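Local coordinates for protein probable phospholipase A2 homolog 2 (Oryza sativa, PDB 2WG9) that probably catalyses the calcium-dependent hydrolysis of the 2-acyl ester of phosphoglycerides, releasing a lysophospholipid and a free fatty acid, at residues Lys38-Leu43 and Ala55-Cys60. Numbering follows the deposited sequence.
Sequences KYCGIL and ALDACC. With CA (calcium ion), chain C; OCA (octanoic acid (caprylic acid)), chain D.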
ATOM      1  N   LYS A  38       4.888   4.535  -6.382  1.00 10.94           N
ATOM      2  CA  LYS A  38       4.355   3.801  -7.531  1.00 10.80           C
ATOM      3  C   LYS A  38       3.298   2.782  -7.098  1.00 10.68           C
ATOM      4  O   LYS A  38       2.579   2.239  -7.945  1.00 10.48           O
ATOM      5  CB  LYS A  38       5.484   3.075  -8.291  1.00 10.65           C
ATOM      6  CG  LYS A  38       6.499   3.975  -8.986  1.00 10.60           C
ATOM      7  CD  LYS A  38       7.720   3.157  -9.414  1.00 11.33           C
ATOM      8  CE  LYS A  38       8.862   4.027  -9.917  1.00 12.26           C
ATOM      9  NZ  LYS A  38      10.050   3.197 -10.349  1.00 12.68           N
ATOM     10  N   TYR A  39       3.204   2.528  -5.784  1.00 10.44           N
ATOM     11  CA  TYR A  39       2.420   1.396  -5.256  1.00 10.37           C
ATOM     12  C   TYR A  39       1.338   1.722  -4.206  1.00 10.64           C
ATOM     13  O   TYR A  39       0.362   0.989  -4.096  1.00 10.34           O
ATOM     14  CB  TYR A  39       3.358   0.306  -4.688  1.00 10.16           C
ATOM     15  CG  TYR A  39       4.232  -0.368  -5.730  1.00  9.96           C
ATOM     16  CD1 TYR A  39       5.527   0.093  -5.995  1.00  9.35           C
ATOM     17  CD2 TYR A  39       3.765  -1.470  -6.449  1.00  9.44           C
ATOM     18  CE1 TYR A  39       6.334  -0.535  -6.960  1.00  9.67           C
ATOM     19  CE2 TYR A  39       4.561  -2.096  -7.420  1.00 10.18           C
ATOM     20  CZ  TYR A  39       5.836  -1.623  -7.671  1.00  9.42           C
ATOM     21  OH  TYR A  39       6.619  -2.246  -8.628  1.00 10.32           O
ATOM     22  N   CYS A  40       1.514   2.784  -3.420  1.00 11.19           N
ATOM     23  CA  CYS A  40       0.573   3.066  -2.322  1.00 11.58           C
ATOM     24  C   CYS A  40      -0.702   3.759  -2.811  1.00 12.43           C
ATOM     25  O   CYS A  40      -0.669   4.893  -3.294  1.00 11.79           O
ATOM     26  CB  CYS A  40       1.229   3.889  -1.205  1.00 11.49           C
ATOM     27  SG  CYS A  40       2.601   3.104  -0.318  1.00 11.02           S
ATOM     28  N   GLY A  41      -1.824   3.066  -2.672  1.00 13.40           N
ATOM     29  CA  GLY A  41      -3.116   3.603  -3.074  1.00 14.55           C
ATOM     30  C   GLY A  41      -4.048   2.490  -3.500  1.00 15.62           C
ATOM     31  O   GLY A  41      -3.610   1.418  -3.923  1.00 15.77           O
ATOM     32  N   ILE A  42      -5.344   2.747  -3.391  1.00 16.60           N
ATOM     33  CA  ILE A  42      -6.359   1.774  -3.769  1.00 17.49           C
ATOM     34  C   ILE A  42      -6.452   1.709  -5.292  1.00 17.94           C
ATOM     35  O   ILE A  42      -6.499   2.741  -5.959  1.00 17.90           O
ATOM     36  CB  ILE A  42      -7.729   2.124  -3.123  1.00 17.89           C
ATOM     37  CG1 ILE A  42      -7.598   2.130  -1.591  1.00 18.02           C
ATOM     38  CG2 ILE A  42      -8.824   1.140  -3.581  1.00 18.22           C
ATOM     39  CD1 ILE A  42      -8.738   2.837  -0.849  1.00 20.38           C
ATOM     40  N   LEU A  43      -6.455   0.492  -5.838  1.00 18.55           N
ATOM     41  CA  LEU A  43      -6.474   0.287  -7.296  1.00 18.94           C
ATOM     42  C   LEU A  43      -5.427   1.181  -7.982  1.00 18.53           C
ATOM     43  O   LEU A  43      -5.709   1.891  -8.953  1.00 19.05           O
ATOM     44  CB  LEU A  43      -7.893   0.502  -7.867  1.00 19.34           C
ATOM     45  CG  LEU A  43      -9.006  -0.364  -7.250  1.00 19.87           C
ATOM     46  CD1 LEU A  43     -10.379   0.126  -7.656  1.00 21.29           C
ATOM     47  CD2 LEU A  43      -8.861  -1.842  -7.588  1.00 21.30           C
ATOM     48  N   ALA A  55      10.811   3.428   1.370  1.00 10.93           N
ATOM     49  CA  ALA A  55      10.471   2.300   2.246  1.00 10.90           C
ATOM     50  C   ALA A  55       8.968   2.070   2.352  1.00 10.74           C
ATOM     51  O   ALA A  55       8.502   0.927   2.313  1.00 11.02           O
ATOM     52  CB  ALA A  55      11.073   2.503   3.641  1.00 10.55           C
ATOM     53  N   LEU A  56       8.211   3.160   2.490  1.00 10.91           N
ATOM     54  CA  LEU A  56       6.748   3.066   2.526  1.00 10.61           C
ATOM     55  C   LEU A  56       6.203   2.507   1.216  1.00 10.41           C
ATOM     56  O   LEU A  56       5.341   1.630   1.231  1.00 10.12           O
ATOM     57  CB  LEU A  56       6.101   4.420   2.856  1.00 10.49           C
ATOM     58  CG  LEU A  56       4.573   4.431   3.030  1.00 10.72           C
ATOM     59  CD1 LEU A  56       4.097   3.442   4.099  1.00 11.40           C
ATOM     60  CD2 LEU A  56       4.077   5.846   3.338  1.00 10.92           C
ATOM     61  N   ASP A  57       6.710   3.007   0.093  1.00 10.14           N
ATOM     62  CA  ASP A  57       6.289   2.501  -1.218  1.00 10.17           C
ATOM     63  C   ASP A  57       6.587   0.999  -1.361  1.00 10.16           C
ATOM     64  O   ASP A  57       5.789   0.240  -1.936  1.00  9.67           O
ATOM     65  CB  ASP A  57       6.971   3.300  -2.326  1.00 10.01           C
ATOM     66  CG  ASP A  57       6.234   3.221  -3.640  1.00 10.52           C
ATOM     67  OD1 ASP A  57       5.005   2.999  -3.625  1.00 10.33           O
ATOM     68  OD2 ASP A  57       6.890   3.400  -4.694  1.00  9.87           O
ATOM     69  N   ALA A  58       7.733   0.577  -0.825  1.00 10.07           N
ATOM     70  CA  ALA A  58       8.115  -0.837  -0.829  1.00 10.18           C
ATOM     71  C   ALA A  58       7.144  -1.706  -0.025  1.00 10.20           C
ATOM     72  O   ALA A  58       6.801  -2.804  -0.455  1.00  9.55           O
ATOM     73  CB  ALA A  58       9.566  -1.018  -0.339  1.00  9.99           C
ATOM     74  N   CYS A  59       6.688  -1.206   1.126  1.00 10.58           N
ATOM     75  CA  CYS A  59       5.651  -1.895   1.904  1.00 11.00           C
ATOM     76  C   CYS A  59       4.404  -2.134   1.054  1.00 10.79           C
ATOM     77  O   CYS A  59       3.844  -3.233   1.050  1.00 11.17           O
ATOM     78  CB  CYS A  59       5.271  -1.097   3.161  1.00 11.28           C
ATOM     79  SG  CYS A  59       6.572  -0.923   4.380  1.00 12.12           S
ATOM     80  N   CYS A  60       3.977  -1.099   0.334  1.00 10.59           N
ATOM     81  CA  CYS A  60       2.815  -1.201  -0.549  1.00 10.68           C
ATOM     82  C   CYS A  60       3.030  -2.151  -1.724  1.00 10.41           C
ATOM     83  O   CYS A  60       2.109  -2.898  -2.103  1.00 10.08           O
ATOM     84  CB  CYS A  60       2.423   0.183  -1.063  1.00 10.87           C
ATOM     85  SG  CYS A  60       1.895   1.295   0.253  1.00 11.29           S
TER
HETATM   86 CA    CA C 201      -1.608  -0.069  -4.399  0.70 14.09          CA
HETATM   87  C1  OCA D 301      -1.243  -0.475  -0.908  1.00 20.47           C
HETATM   88  C2  OCA D 301      -1.568   0.186   0.433  1.00 21.46           C
HETATM   89  C3  OCA D 301      -2.908  -0.292   0.988  1.00 22.54           C
HETATM   90  C4  OCA D 301      -4.103   0.303   0.240  1.00 24.03           C
HETATM   91  C5  OCA D 301      -4.194   1.831   0.384  1.00 25.04           C
HETATM   92  C6  OCA D 301      -4.972   2.231   1.636  1.00 25.49           C
HETATM   93  C7  OCA D 301      -5.683   3.571   1.436  1.00 25.35           C
HETATM   94  C8  OCA D 301      -5.020   4.666   2.279  1.00 25.15           C
HETATM   95  O1  OCA D 301      -1.579   0.134  -1.944  1.00 18.10           O
HETATM   96  O2  OCA D 301      -0.655  -1.573  -0.866  1.00 21.80           O
HETATM   97  O   HOH W   1      -3.478  -1.346  -5.198  1.00 21.46           O
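Asp57, in the first turn of helix 55-68, holds the backbone of Lys38 and Tyr39 with its carboxylate. Its CG lies anti to the backbone N (chi1 -158°), which carries the oxygens to the loop. Lys38 N gives a nearly straight bond to Asp57 OD2, 2.9 Å, N-H...O 176°. It comes from the syn side but is tilted out of the carboxylate plane. Tyr39 N reaches the syn lone pair of Asp57 OD1, also at 2.9 Å, with a more bent bond. OD2 also accepts Cys53 N, just before the helix, so two N-H groups grip that oxygen. An alanine in place of Asp57 would probably leave these backbone N-H groups without their acceptor and let the start of the loop shift.

One residue on, the disulfide Cys40 SG-Cys60 SG (2.0 Å, chi3 94°) ties loop to helix covalently. Tyr39 CB packs 3.7 Å from Cys60 CB, and Cys40 SG rests 4.1 Å from Leu56 CG. The Tyr39 ring turns its edge to the Asp57 carboxylate, and its OH bonds to Glu50 O. This part is buried and tight. The far end of segment 38-43 is loose: Ile42 and Leu43 are exposed and do not touch the helix segment, though Ile42 CG1 lies 3.9 Å from octanoate C7. The end of the Lys38 chain leads away from the helix, but it is held by a salt bridge to Glu50.

On either side of Cys40 in the sequence, Tyr39 O and Gly41 O bind the calcium ion, at 2.3 Å for Tyr39 O. Tyr44 O, Asp64 OD2, octanoate O1 and a water complete its shell. Gly41 N also donates to octanoate O1. Joined by a disulfide to the helix that carries Asp64 and the predicted active-site His63, this is the calcium-binding loop of secretory phospholipase A2.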